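Side-chain contacts in pyridoxamine 5-phosphate-dependent dehydrase (Escherichia coli, PDB 3B8X), which probably removes the C3'-hydroxyl group of GDP-4-keto-6-deoxy-D-mannose with a pyridoxal-phosphate-derived cofactor, a step in making the O-antigen sugar L-colitose: residues K45-K50 with K266-F271; M65-F70 with L212-H217; E323-N326 with E331-P334; G338-L341 with D345-K348. The protein carries 1 engineered substitution. All blocks are in the same frame, centred on the assembly; numbering follows the deposited sequence.

Contact 1 (K45-K50 with K266-F271)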
# COMPACT_ATOMS: atom_id res chain seq x y z
N LYS B 45 -11.40 -19.66 -7.81
CA LYS B 45 -11.99 -20.98 -7.81
C LYS B 45 -12.41 -21.44 -6.42
O LYS B 45 -13.51 -21.99 -6.22
CB LYS B 45 -11.01 -22.00 -8.39
CG LYS B 45 -11.44 -23.45 -8.41
CD LYS B 45 -10.82 -24.15 -9.62
CE LYS B 45 -10.18 -25.48 -9.29
NZ LYS B 45 -9.59 -26.11 -10.51
N THR B 46 -11.51 -21.24 -5.46
CA THR B 46 -11.74 -21.69 -4.10
C THR B 46 -13.03 -21.13 -3.53
O THR B 46 -13.79 -21.88 -2.94
CB THR B 46 -10.58 -21.32 -3.18
OG1 THR B 46 -9.39 -21.96 -3.64
CG2 THR B 46 -10.88 -21.81 -1.83
N PHE B 47 -13.26 -19.84 -3.74
CA PHE B 47 -14.43 -19.14 -3.20
C PHE B 47 -15.63 -19.02 -4.08
O PHE B 47 -16.72 -18.70 -3.60
CB PHE B 47 -14.00 -17.80 -2.63
CG PHE B 47 -12.92 -17.95 -1.59
CD1 PHE B 47 -11.61 -17.65 -1.89
CD2 PHE B 47 -13.20 -18.62 -0.39
CE1 PHE B 47 -10.60 -17.91 -0.95
CE2 PHE B 47 -12.22 -18.83 0.56
CZ PHE B 47 -10.91 -18.47 0.28
N GLY B 48 -15.45 -19.29 -5.37
CA GLY B 48 -16.56 -19.22 -6.29
C GLY B 48 -16.76 -17.84 -6.83
O GLY B 48 -17.89 -17.46 -7.10
N SER B 49 -15.70 -17.08 -7.08
CA SER B 49 -15.89 -15.77 -7.73
C SER B 49 -15.35 -15.86 -9.17
O SER B 49 -14.53 -16.73 -9.48
CB SER B 49 -15.17 -14.65 -6.96
OG SER B 49 -13.81 -14.99 -6.85
N LYS B 50 -15.75 -14.98 -10.06
CA LYS B 50 -15.16 -15.13 -11.38
C LYS B 50 -13.73 -14.66 -11.35
O LYS B 50 -12.89 -15.18 -12.06
CB LYS B 50 -15.89 -14.34 -12.46
CG LYS B 50 -17.41 -14.49 -12.40
CD LYS B 50 -18.14 -13.56 -13.37
CE LYS B 50 -18.65 -14.31 -14.60
NZ LYS B 50 -17.77 -14.12 -15.81
N LYS B 266 -4.38 -24.94 -0.55
CA LYS B 266 -4.64 -26.36 -0.49
C LYS B 266 -4.93 -26.83 0.91
O LYS B 266 -5.70 -27.78 1.11
CB LYS B 266 -3.49 -27.14 -1.07
CG LYS B 266 -3.04 -26.59 -2.40
CD LYS B 266 -1.74 -27.24 -2.78
CE LYS B 266 -1.58 -27.30 -4.27
NZ LYS B 266 -0.27 -27.85 -4.66
N LYS B 267 -4.35 -26.16 1.90
CA LYS B 267 -4.56 -26.61 3.27
C LYS B 267 -5.83 -26.04 3.89
O LYS B 267 -6.32 -26.55 4.90
CB LYS B 267 -3.36 -26.20 4.14
CG LYS B 267 -2.11 -27.10 4.00
CD LYS B 267 -0.85 -26.36 4.41
CE LYS B 267 0.43 -27.19 4.31
NZ LYS B 267 1.37 -26.42 3.54
N LEU B 268 -6.32 -24.95 3.32
CA LEU B 268 -7.47 -24.26 3.90
C LEU B 268 -8.64 -25.09 4.44
O LEU B 268 -9.17 -24.86 5.53
CB LEU B 268 -7.95 -23.16 2.95
CG LEU B 268 -9.14 -22.35 3.43
CD1 LEU B 268 -8.66 -21.44 4.52
CD2 LEU B 268 -9.65 -21.57 2.24
N PRO B 269 -9.09 -26.05 3.63
CA PRO B 269 -10.25 -26.84 4.01
C PRO B 269 -10.00 -27.53 5.35
O PRO B 269 -10.85 -27.59 6.24
CB PRO B 269 -10.40 -27.85 2.85
CG PRO B 269 -9.77 -27.12 1.64
CD PRO B 269 -8.56 -26.44 2.31
N ARG B 270 -8.80 -28.08 5.48
CA ARG B 270 -8.44 -28.74 6.71
C ARG B 270 -8.30 -27.69 7.81
O ARG B 270 -8.67 -27.89 8.97
CB ARG B 270 -7.12 -29.45 6.50
CG ARG B 270 -6.88 -30.55 7.51
CD ARG B 270 -5.56 -31.29 7.33
NE ARG B 270 -4.47 -30.50 6.73
CZ ARG B 270 -3.54 -29.85 7.44
NH1 ARG B 270 -3.62 -29.87 8.77
NH2 ARG B 270 -2.56 -29.19 6.82
N PHE B 271 -7.75 -26.55 7.48
CA PHE B 271 -7.61 -25.55 8.50
C PHE B 271 -9.03 -25.22 8.98
O PHE B 271 -9.26 -25.06 10.17
CB PHE B 271 -7.00 -24.27 7.90
CG PHE B 271 -5.50 -24.34 7.64
CD1 PHE B 271 -4.75 -25.41 8.07
CD2 PHE B 271 -4.86 -23.28 7.01
CE1 PHE B 271 -3.37 -25.43 7.83
CE2 PHE B 271 -3.49 -23.28 6.81
CZ PHE B 271 -2.73 -24.37 7.22
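Phe47 and Leu268 cross at about a right angle, with the single methyl CD2 of Leu268 lying obliquely to the outer rim of the ring. This methyl is 3.9 Å from Phe47 CZ and 4.1 Å from Phe47 CE2. Leu268 presents this branch because its CG stands anti to the backbone N (chi1 -179°), while Phe47 has its CG anti to the carbonyl carbon (chi1 -56°), which carries the end of the ring toward the other helix. A second, looser touch comes from Thr46, whose CG2 lies 4.3 Å from Leu268 CD2. That same Thr46 methyl covers the centre of one face of the Phe47 ring, 3.8 Å above its plane, on the side from which Leu268 CD2 also comes. The hydroxyl OG1 of Thr46 is turned to Gln42 O and leaves the interface wholly apolar. No hydrogen bond crosses it, and the backbones stay well apart, Thr46 CA to Lys266 CA being 9.2 Å. In this way the last turn of helix 34-47, which Gly48 ends with a positive phi, is packed by contact alone against the long helix 255-286 near its kink at Pro269. Phe43 of helix 34-47, Met166 from a loop and Phe184 from strand 181-185 of the large mixed sheet extend the hydrophobic cluster around Phe47, and Ile192 from a loop adjoins Leu268.

Contact 2 (M65-F70 with L212-H217). With G4M ([(2R,3S,4R,5R)-5-(2-amino-6-oxo-1,6-dihydro-9H-purin-9-yl)-3,4-dihydroxytetrahydrofuran-2-yl]methyl (2R,3S,4S,5S,6R)-3,4-dihydroxy-5-[({3-hydroxy-2-methyl-5-[(phosphonooxy)methyl]pyridin-4-yl}methyl)amino]-6-methyltetrahydro-2H-pyran-2-yl dihydrogen diphosphate), chain G.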
# COMPACT_ATOMS: atom_id res chain seq x y z
N MET B 65 -11.04 -1.66 -3.18
CA MET B 65 -12.47 -1.96 -3.32
C MET B 65 -13.25 -0.66 -3.43
O MET B 65 -14.06 -0.49 -4.34
CB MET B 65 -12.98 -2.82 -2.17
CG MET B 65 -14.41 -3.06 -2.28
SD MET B 65 -14.96 -4.29 -1.06
CE MET B 65 -14.62 -3.51 0.55
N ILE B 66 -13.01 0.26 -2.50
CA ILE B 66 -13.69 1.58 -2.52
C ILE B 66 -13.29 2.44 -3.73
O ILE B 66 -14.10 3.05 -4.41
CB ILE B 66 -13.37 2.37 -1.20
CG1 ILE B 66 -13.81 1.54 -0.01
CG2 ILE B 66 -14.03 3.73 -1.20
CD1 ILE B 66 -15.27 1.07 -0.13
N ALA B 67 -12.00 2.54 -3.97
CA ALA B 67 -11.54 3.36 -5.08
C ALA B 67 -12.13 2.96 -6.42
O ALA B 67 -12.52 3.79 -7.25
CB ALA B 67 -10.06 3.28 -5.13
N ALA B 68 -12.11 1.67 -6.70
CA ALA B 68 -12.63 1.23 -7.98
C ALA B 68 -14.02 1.76 -8.31
O ALA B 68 -14.32 1.99 -9.46
CB ALA B 68 -12.62 -0.26 -8.06
N LEU B 69 -14.88 1.90 -7.30
CA LEU B 69 -16.24 2.36 -7.51
C LEU B 69 -16.35 3.78 -8.04
O LEU B 69 -17.39 4.20 -8.52
CB LEU B 69 -17.07 2.20 -6.24
CG LEU B 69 -17.18 0.76 -5.76
CD1 LEU B 69 -17.72 0.65 -4.32
CD2 LEU B 69 -17.97 -0.07 -6.74
N PHE B 70 -15.25 4.51 -7.98
CA PHE B 70 -15.24 5.89 -8.44
C PHE B 70 -14.81 5.93 -9.89
O PHE B 70 -14.92 6.96 -10.55
CB PHE B 70 -14.27 6.72 -7.59
CG PHE B 70 -14.78 7.02 -6.21
CD1 PHE B 70 -14.91 6.00 -5.26
CD2 PHE B 70 -15.13 8.33 -5.85
CE1 PHE B 70 -15.44 6.27 -4.01
CE2 PHE B 70 -15.70 8.61 -4.62
CZ PHE B 70 -15.81 7.59 -3.67
N LEU B 212 -7.10 -4.24 -11.69
CA LEU B 212 -5.79 -4.56 -12.27
C LEU B 212 -4.99 -3.31 -12.62
O LEU B 212 -3.75 -3.31 -12.54
CB LEU B 212 -5.95 -5.39 -13.53
CG LEU B 212 -6.51 -6.80 -13.30
CD1 LEU B 212 -6.77 -7.39 -14.67
CD2 LEU B 212 -5.53 -7.65 -12.53
N CYS B 213 -5.70 -2.26 -13.02
CA CYS B 213 -5.05 -1.00 -13.34
C CYS B 213 -4.58 -0.22 -12.11
O CYS B 213 -3.45 0.25 -12.04
CB CYS B 213 -6.06 -0.14 -14.13
SG CYS B 213 -5.51 1.55 -14.55
N ILE B 214 -5.48 -0.06 -11.13
CA ILE B 214 -5.14 0.73 -9.95
C ILE B 214 -4.21 0.05 -8.94
O ILE B 214 -3.64 0.72 -8.04
CB ILE B 214 -6.35 1.37 -9.32
CG1 ILE B 214 -7.33 0.27 -8.85
CG2 ILE B 214 -6.92 2.41 -10.24
CD1 ILE B 214 -8.47 0.87 -8.00
N ARG B 215 -4.09 -1.28 -9.07
CA ARG B 215 -3.19 -2.02 -8.18
C ARG B 215 -1.78 -1.63 -8.53
O ARG B 215 -0.88 -1.75 -7.72
CB ARG B 215 -3.17 -3.54 -8.45
CG ARG B 215 -2.11 -4.26 -7.62
CD ARG B 215 -2.32 -5.76 -7.75
NE ARG B 215 -2.28 -6.21 -9.15
CZ ARG B 215 -2.47 -7.47 -9.55
NH1 ARG B 215 -2.81 -8.42 -8.67
NH2 ARG B 215 -2.38 -7.78 -10.85
N ALA B 216 -1.57 -1.25 -9.79
CA ALA B 216 -0.19 -1.02 -10.20
C ALA B 216 0.02 0.23 -11.03
O ALA B 216 -0.00 0.16 -12.26
CB ALA B 216 0.35 -2.23 -10.97
N HIS B 217 0.25 1.34 -10.35
CA HIS B 217 0.57 2.60 -11.00
C HIS B 217 -0.47 3.26 -11.88
O HIS B 217 -0.19 4.34 -12.41
CB HIS B 217 1.87 2.46 -11.80
CG HIS B 217 2.99 1.85 -11.02
ND1 HIS B 217 3.65 2.54 -10.03
CD2 HIS B 217 3.59 0.63 -11.11
CE1 HIS B 217 4.62 1.78 -9.54
NE2 HIS B 217 4.60 0.61 -10.17
OP3 G4M G . 8.06 1.69 -8.36
PL G4M G . 7.90 2.27 -6.88
OP1 G4M G . 6.42 2.12 -6.36
OP2 G4M G . 8.92 1.60 -5.83
OP4 G4M G . 8.33 3.82 -6.83
C5B G4M G . 7.39 4.64 -7.50
C5L G4M G . 8.10 5.86 -8.09
C6L G4M G . 7.85 7.13 -7.58
N1L G4M G . 8.42 8.24 -8.07
C2L G4M G . 9.16 8.20 -9.16
C2A G4M G . 9.68 9.53 -9.70
C3L G4M G . 9.46 6.96 -9.77
O3L G4M G . 10.22 6.91 -10.89
C4L G4M G . 8.92 5.77 -9.22
C4A G4M G . 9.14 4.52 -9.84
N4A G4M G . 9.90 4.46 -10.92
C4G G4M G . 10.26 3.23 -11.46
C5G G4M G . 10.26 3.27 -12.99
C6G G4M G . 11.15 4.41 -13.46
O5G G4M G . 10.81 2.04 -13.45
C3G G4M G . 9.36 2.09 -10.96
O3G G4M G . 10.15 1.22 -10.12
C2G G4M G . 8.77 1.32 -12.17
O2G G4M G . 8.09 0.13 -11.73
C1G G4M G . 9.85 0.98 -13.24
O1G G4M G . 9.21 0.71 -14.51
P2 G4M G . 10.02 -0.57 -15.01
O3P G4M G . 11.61 -0.29 -15.06
O4P G4M G . 9.52 -0.85 -16.51
OPP G4M G . 9.71 -1.78 -13.99
P G4M G . 9.77 -3.19 -14.79
O1P G4M G . 9.54 -3.07 -16.38
O2P G4M G . 8.57 -4.09 -14.19
O5' G4M G . 11.16 -3.97 -14.47
C5' G4M G . 12.28 -3.32 -15.08
C4' G4M G . 13.20 -4.37 -15.73
O4' G4M G . 13.76 -5.28 -14.74
C3' G4M G . 12.41 -5.24 -16.74
O3' G4M G . 13.21 -5.60 -17.87
C2' G4M G . 12.00 -6.47 -15.90
O2' G4M G . 11.97 -7.66 -16.71
C1' G4M G . 13.17 -6.58 -14.91
N9 G4M G . 12.70 -7.11 -13.63
C8 G4M G . 11.78 -6.53 -12.80
N7 G4M G . 11.63 -7.30 -11.75
C4 G4M G . 13.12 -8.28 -13.08
C5 G4M G . 12.43 -8.39 -11.87
C6 G4M G . 12.70 -9.52 -11.06
O6 G4M G . 12.17 -9.67 -9.98
N3 G4M G . 13.98 -9.21 -13.46
C2 G4M G . 14.21 -10.26 -12.70
N1 G4M G . 13.59 -10.43 -11.51
N2 G4M G . 15.12 -11.20 -13.12
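Helices 58-68 and 205-214 approach at their C-terminal ends, where Ala68 CA and Ile214 CA stand 7.8 Å apart with no hydrogen bond between the two segments. Between the two segments, the CD1 methyl of Ile214 makes the contact. The methyl lies 4.1 Å from Ala67 CB and 4.3 Å from Ala68 CB, and it comes closer still to the main chain, 3.9 Å from Ala68 N. Two consecutive alanines thus offer the isoleucine a shallow surface made of two methyls and the backbone between them. The CG1 branch of Ile214 is held between its own backbone N and carbonyl carbon (chi1 61°), and the extended second torsion (171°) then drives CD1 straight out toward that surface. Ile210 and Leu211 of helix 205-214 also reach Ala68, and Tyr100 covers Ala67, so the methyl contact belongs to a larger apolar layer. Arg215 turns back to Glu40, with which it forms a salt bridge, and to Met54 O. Further along the chain, His217 reaches the active site, its ring edge toward the cofactor phosphate with CE1 3.6 Å from OP3 of the bound adduct. The adduct is hydrogen-bonded by Lys28 O, Phe30 N and Arg221 of this chain and by Ser185, Ser59 and Glu164 of the second subunit. Chemically, then, His217 lies beside the phosphate while other residues make those hydrogen bonds, and the Ile214 contact is pure van der Waals packing, without direction or charge.

Contact 3 (E323-N326 with E331-P334); sequences ENLN and ECRP. With G4M ([(2R,3S,4R,5R)-5-(2-amino-6-oxo-1,6-dihydro-9H-purin-9-yl)-3,4-dihydroxytetrahydrofuran-2-yl]methyl (2R,3S,4S,5S,6R)-3,4-dihydroxy-5-[({3-hydroxy-2-methyl-5-[(phosphonooxy)methyl]pyridin-4-yl}methyl)amino]-6-methyltetrahydro-2H-pyran-2-yl dihydrogen diphosphate), chain O.
Leu325 and Cys332 join a helix to the edge strand that follows it: Leu325 CD1 lies 4.2 Å from Cys332 CB, packing helix 318-328 on the antiparallel sheet of the small domain of this aminotransferase fold. A water adds a polar link, accepting from Asn326 ND2 and from Cys332 N. Next to Cys332, on the same strand, Arg333 leads away from the helix to the ligand. From CB its chain bends at chi2 (-68°), and Arg333 CD passes 3.7 Å from the phosphate oxygen O4P of the adduct. Arg333 NE then donates to O4P at 2.6 Å, in the plane of the guanidinium group. Arg333 NH1 grips both phosphates, reaching adduct O1P at 2.8 Å and O4P at 2.9 Å, and also forms a salt bridge with Glu331 OE2, which it meets from above the carboxylate plane. Arg221 of the second subunit joins Arg333 at this diphosphate, consistent with two positive groups balancing its charge. Glu331, extended beyond CG, takes the ribose hydroxyl O3', and its OE1 is also bonded to Leu8 N. The guanidinium is thereby fixed on several sides, its last tie running back to its own strand, from Arg333 NH2 to Cys332 O at 3.1 Å, with an N-H...O angle of 147°.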
# COMPACT_ATOMS: atom_id res chain seq x y z
N GLU B 323 -5.84 -9.68 32.97
CA GLU B 323 -4.69 -9.99 33.84
C GLU B 323 -4.65 -11.48 34.06
O GLU B 323 -3.59 -12.11 34.04
CB GLU B 323 -4.95 -9.39 35.22
CG GLU B 323 -3.75 -9.34 36.13
CD GLU B 323 -4.05 -8.61 37.43
OE1 GLU B 323 -4.26 -9.30 38.46
OE2 GLU B 323 -4.10 -7.36 37.42
N ASN B 324 -5.83 -12.01 34.32
CA ASN B 324 -5.96 -13.43 34.57
C ASN B 324 -5.49 -14.23 33.40
O ASN B 324 -4.83 -15.25 33.57
CB ASN B 324 -7.40 -13.77 34.87
CG ASN B 324 -7.73 -13.58 36.32
OD1 ASN B 324 -8.81 -13.97 36.77
ND2 ASN B 324 -6.84 -12.92 37.06
N LEU B 325 -5.85 -13.79 32.20
CA LEU B 325 -5.47 -14.52 31.00
C LEU B 325 -3.96 -14.43 30.80
O LEU B 325 -3.29 -15.41 30.51
CB LEU B 325 -6.27 -14.00 29.77
CG LEU B 325 -7.77 -14.37 29.80
CD1 LEU B 325 -8.73 -13.59 28.84
CD2 LEU B 325 -7.96 -15.90 29.67
N ASN B 326 -3.42 -13.24 30.97
CA ASN B 326 -2.01 -13.09 30.73
C ASN B 326 -1.16 -13.87 31.68
O ASN B 326 -0.18 -14.51 31.27
CB ASN B 326 -1.67 -11.63 30.69
CG ASN B 326 -2.17 -10.97 29.43
OD1 ASN B 326 -2.37 -9.78 29.45
ND2 ASN B 326 -2.38 -11.73 28.34
N GLU B 331 -2.85 -15.29 25.35
CA GLU B 331 -2.80 -14.01 24.67
C GLU B 331 -4.24 -13.57 24.40
O GLU B 331 -5.09 -14.37 24.04
CB GLU B 331 -2.02 -14.12 23.35
CG GLU B 331 -1.68 -12.77 22.75
CD GLU B 331 -0.73 -12.87 21.59
OE1 GLU B 331 -0.56 -14.01 21.12
OE2 GLU B 331 -0.16 -11.84 21.14
N CYS B 332 -4.54 -12.29 24.56
CA CYS B 332 -5.88 -11.81 24.26
C CYS B 332 -5.88 -10.43 23.61
O CYS B 332 -4.84 -9.77 23.55
CB CYS B 332 -6.77 -11.91 25.48
SG CYS B 332 -6.31 -10.64 26.68
N ARG B 333 -7.03 -10.02 23.08
CA ARG B 333 -7.15 -8.75 22.36
C ARG B 333 -8.56 -8.19 22.64
O ARG B 333 -9.48 -8.94 22.90
CB ARG B 333 -7.15 -9.03 20.83
CG ARG B 333 -5.85 -9.48 20.16
CD ARG B 333 -4.83 -8.34 20.17
NE ARG B 333 -3.57 -8.67 19.50
CZ ARG B 333 -2.53 -9.19 20.13
NH1 ARG B 333 -1.42 -9.47 19.45
NH2 ARG B 333 -2.63 -9.44 21.45
N PRO B 334 -8.77 -6.89 22.46
CA PRO B 334 -10.14 -6.36 22.53
C PRO B 334 -10.80 -6.92 21.26
O PRO B 334 -10.13 -7.41 20.36
CB PRO B 334 -9.97 -4.86 22.31
CG PRO B 334 -8.58 -4.56 22.51
CD PRO B 334 -7.76 -5.82 22.33
OP3 G4M O . -4.09 -6.84 8.32
PL G4M O . -4.62 -6.60 6.85
OP1 G4M O . -4.14 -5.18 6.23
OP2 G4M O . -4.09 -7.79 5.91
OP4 G4M O . -6.24 -6.74 6.84
C5B G4M O . -6.77 -5.57 7.39
C5L G4M O . -8.13 -5.90 7.90
C6L G4M O . -9.24 -5.46 7.18
N1L G4M O . -10.44 -5.69 7.65
C2L G4M O . -10.67 -6.33 8.78
C2A G4M O . -12.09 -6.51 9.28
C3L G4M O . -9.63 -6.84 9.55
O3L G4M O . -9.93 -7.42 10.73
C4L G4M O . -8.30 -6.64 9.07
C4A G4M O . -7.18 -7.10 9.78
N4A G4M O . -7.34 -7.65 10.95
C4G G4M O . -6.22 -8.20 11.61
C5G G4M O . -6.34 -8.07 13.11
C6G G4M O . -7.69 -8.58 13.59
O5G G4M O . -5.34 -8.99 13.56
C3G G4M O . -4.91 -7.50 11.20
O3G G4M O . -4.22 -8.37 10.32
C2G G4M O . -4.02 -7.28 12.46
O2G G4M O . -2.67 -6.98 12.11
C1G G4M O . -4.02 -8.51 13.34
O1G G4M O . -3.62 -8.06 14.63
P2 G4M O . -2.68 -8.99 15.51
O3P G4M O . -3.26 -10.50 15.53
O4P G4M O . -2.78 -8.47 17.04
OPP G4M O . -1.25 -8.84 14.79
P G4M O . -0.03 -9.45 15.64
O1P G4M O . 0.18 -8.98 17.17
O2P G4M O . 1.19 -8.95 14.76
O5' G4M O . 0.03 -11.02 15.42
C5' G4M O . -0.71 -11.71 16.40
C4' G4M O . 0.19 -12.79 16.97
O4' G4M O . 0.95 -13.42 15.89
C3' G4M O . 1.24 -12.15 17.92
O3' G4M O . 1.51 -13.12 18.92
C2' G4M O . 2.45 -11.91 16.99
O2' G4M O . 3.65 -12.00 17.78
C1' G4M O . 2.35 -13.14 16.10
N9 G4M O . 3.03 -12.94 14.82
C8 G4M O . 2.66 -12.06 13.86
N7 G4M O . 3.48 -12.20 12.84
C4 G4M O . 4.11 -13.66 14.37
C5 G4M O . 4.41 -13.18 13.07
C6 G4M O . 5.50 -13.78 12.34
O6 G4M O . 5.82 -13.43 11.22
N3 G4M O . 4.84 -14.64 14.90
C2 G4M O . 5.85 -15.16 14.23
N1 G4M O . 6.19 -14.76 12.96
N2 G4M O . 6.60 -16.14 14.80
O HOH W 1 -2.37 -10.64 25.48

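Contact 4 (G338-L341 with D345-K348); sequences GNFL and DVLK. With NA (sodium ion), chain M.
Leu347 is the main bump of this interface, and it rises from the short helix 344-347 into a hollow formed by the consecutive residues Phe340 and Leu341. Its CD1 methyl settles by the two backbone carbonyls, 3.5 Å from Leu341 O and 3.6 Å from Phe340 O, and rests more loosely against Leu341 CD2 at 4.3 Å. The other branch adjoins the ring, Leu347 CD2 lying 4.3 Å from Phe340 CE2. Phe340 in turn reaches over to the helix: with CG anti to its backbone N (chi1 -164°), the ring projects until CZ lies 4.0 Å from Val346 CG1, the two side chains crossing at about a right angle. Leu347 thus reaches the carbonyls of 340-341, while the Phe340 ring meets the side chains of Val346 and Leu347. Tyr94 stacks on that ring, and Phe106 of strand 103-107 packs against both Phe340 and Leu341. An Asx turn, Asn339 OD1 accepting from Leu341 N, precedes the hollow. Near the start of the helix, Asp345 holds a sodium ion with both carboxylate oxygens, OD1 at 2.5 Å and OD2 at 2.4 Å, alongside two waters, Asn343 and Phe244 O of the second subunit. The chemistry therefore divides in two: apolar packing largely within the chain, with Val346 also touching Val245 of the second subunit, and an ionic site that ties the helix to that neighbour.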
# COMPACT_ATOMS: atom_id res chain seq x y z
N GLY B 338 -13.49 -2.36 18.65
CA GLY B 338 -14.42 -2.16 19.76
C GLY B 338 -15.42 -1.20 19.14
O GLY B 338 -15.66 -1.24 17.91
N ASN B 339 -15.96 -0.29 19.94
CA ASN B 339 -16.86 0.72 19.40
C ASN B 339 -16.05 1.80 18.69
O ASN B 339 -15.45 2.69 19.31
CB ASN B 339 -17.65 1.39 20.50
CG ASN B 339 -18.51 2.52 19.97
OD1 ASN B 339 -18.89 2.53 18.81
ND2 ASN B 339 -18.83 3.47 20.83
N PHE B 340 -16.01 1.70 17.38
CA PHE B 340 -15.23 2.65 16.62
C PHE B 340 -15.71 4.07 16.89
O PHE B 340 -14.95 5.01 16.70
CB PHE B 340 -15.30 2.31 15.13
CG PHE B 340 -14.23 2.98 14.31
CD1 PHE B 340 -12.93 2.51 14.33
CD2 PHE B 340 -14.54 4.06 13.48
CE1 PHE B 340 -11.93 3.12 13.57
CE2 PHE B 340 -13.56 4.68 12.71
CZ PHE B 340 -12.24 4.22 12.78
N LEU B 341 -16.96 4.26 17.32
CA LEU B 341 -17.37 5.64 17.49
C LEU B 341 -16.68 6.38 18.59
O LEU B 341 -16.77 7.59 18.69
CB LEU B 341 -18.87 5.82 17.50
CG LEU B 341 -19.22 5.43 16.08
CD1 LEU B 341 -20.20 4.27 16.04
CD2 LEU B 341 -19.63 6.66 15.28
N ASP B 345 -10.46 11.13 17.66
CA ASP B 345 -9.22 11.54 17.02
C ASP B 345 -9.21 11.35 15.51
O ASP B 345 -8.80 12.24 14.76
CB ASP B 345 -8.05 10.81 17.65
CG ASP B 345 -8.37 9.35 17.96
OD1 ASP B 345 -9.46 8.84 17.59
OD2 ASP B 345 -7.52 8.74 18.65
N VAL B 346 -9.74 10.20 15.10
CA VAL B 346 -9.84 9.81 13.70
C VAL B 346 -11.11 10.37 13.07
O VAL B 346 -11.15 10.80 11.89
CB VAL B 346 -9.90 8.25 13.66
CG1 VAL B 346 -10.39 7.71 12.35
CG2 VAL B 346 -8.58 7.66 14.00
N LEU B 347 -12.17 10.35 13.87
CA LEU B 347 -13.48 10.74 13.40
C LEU B 347 -13.58 12.19 12.99
O LEU B 347 -14.39 12.55 12.13
CB LEU B 347 -14.58 10.35 14.39
CG LEU B 347 -14.76 8.84 14.28
CD1 LEU B 347 -15.66 8.26 15.39
CD2 LEU B 347 -15.34 8.60 12.89
N LYS B 348 -12.72 13.00 13.58
CA LYS B 348 -12.72 14.40 13.19
C LYS B 348 -12.45 14.63 11.73
O LYS B 348 -12.76 15.72 11.22
CB LYS B 348 -11.83 15.27 14.08
CG LYS B 348 -10.32 15.02 14.01
CD LYS B 348 -9.63 16.28 14.56
CE LYS B 348 -8.17 16.08 14.91
NZ LYS B 348 -7.70 17.19 15.79
NA NA M . -8.76 6.74 18.75
O HOH W 2 -10.27 7.68 20.45
O HOH W 3 -8.31 5.80 20.85

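All four contacts lie in the one aminotransferase chain, yet none packs against another in space. Contacts 3 and 4 adjoin in sequence, as strand 332-333 leads on to helix 344-347, but their centres are 23 Å apart. Contacts 1 and 2 have centres 24 Å apart and nearest atoms about 10 Å apart, and contact 2 falls within the span of chain between the two segments of contact 1. Contacts 2 and 3, with centres 38 Å apart on opposite sides of the chain's centre, each bring residues to a different copy of the adduct, one to its cofactor phosphate and one to its diphosphate and ribose. Contacts 2, 3 and 4 reach the second subunit, whereas contact 1 stays within the chain.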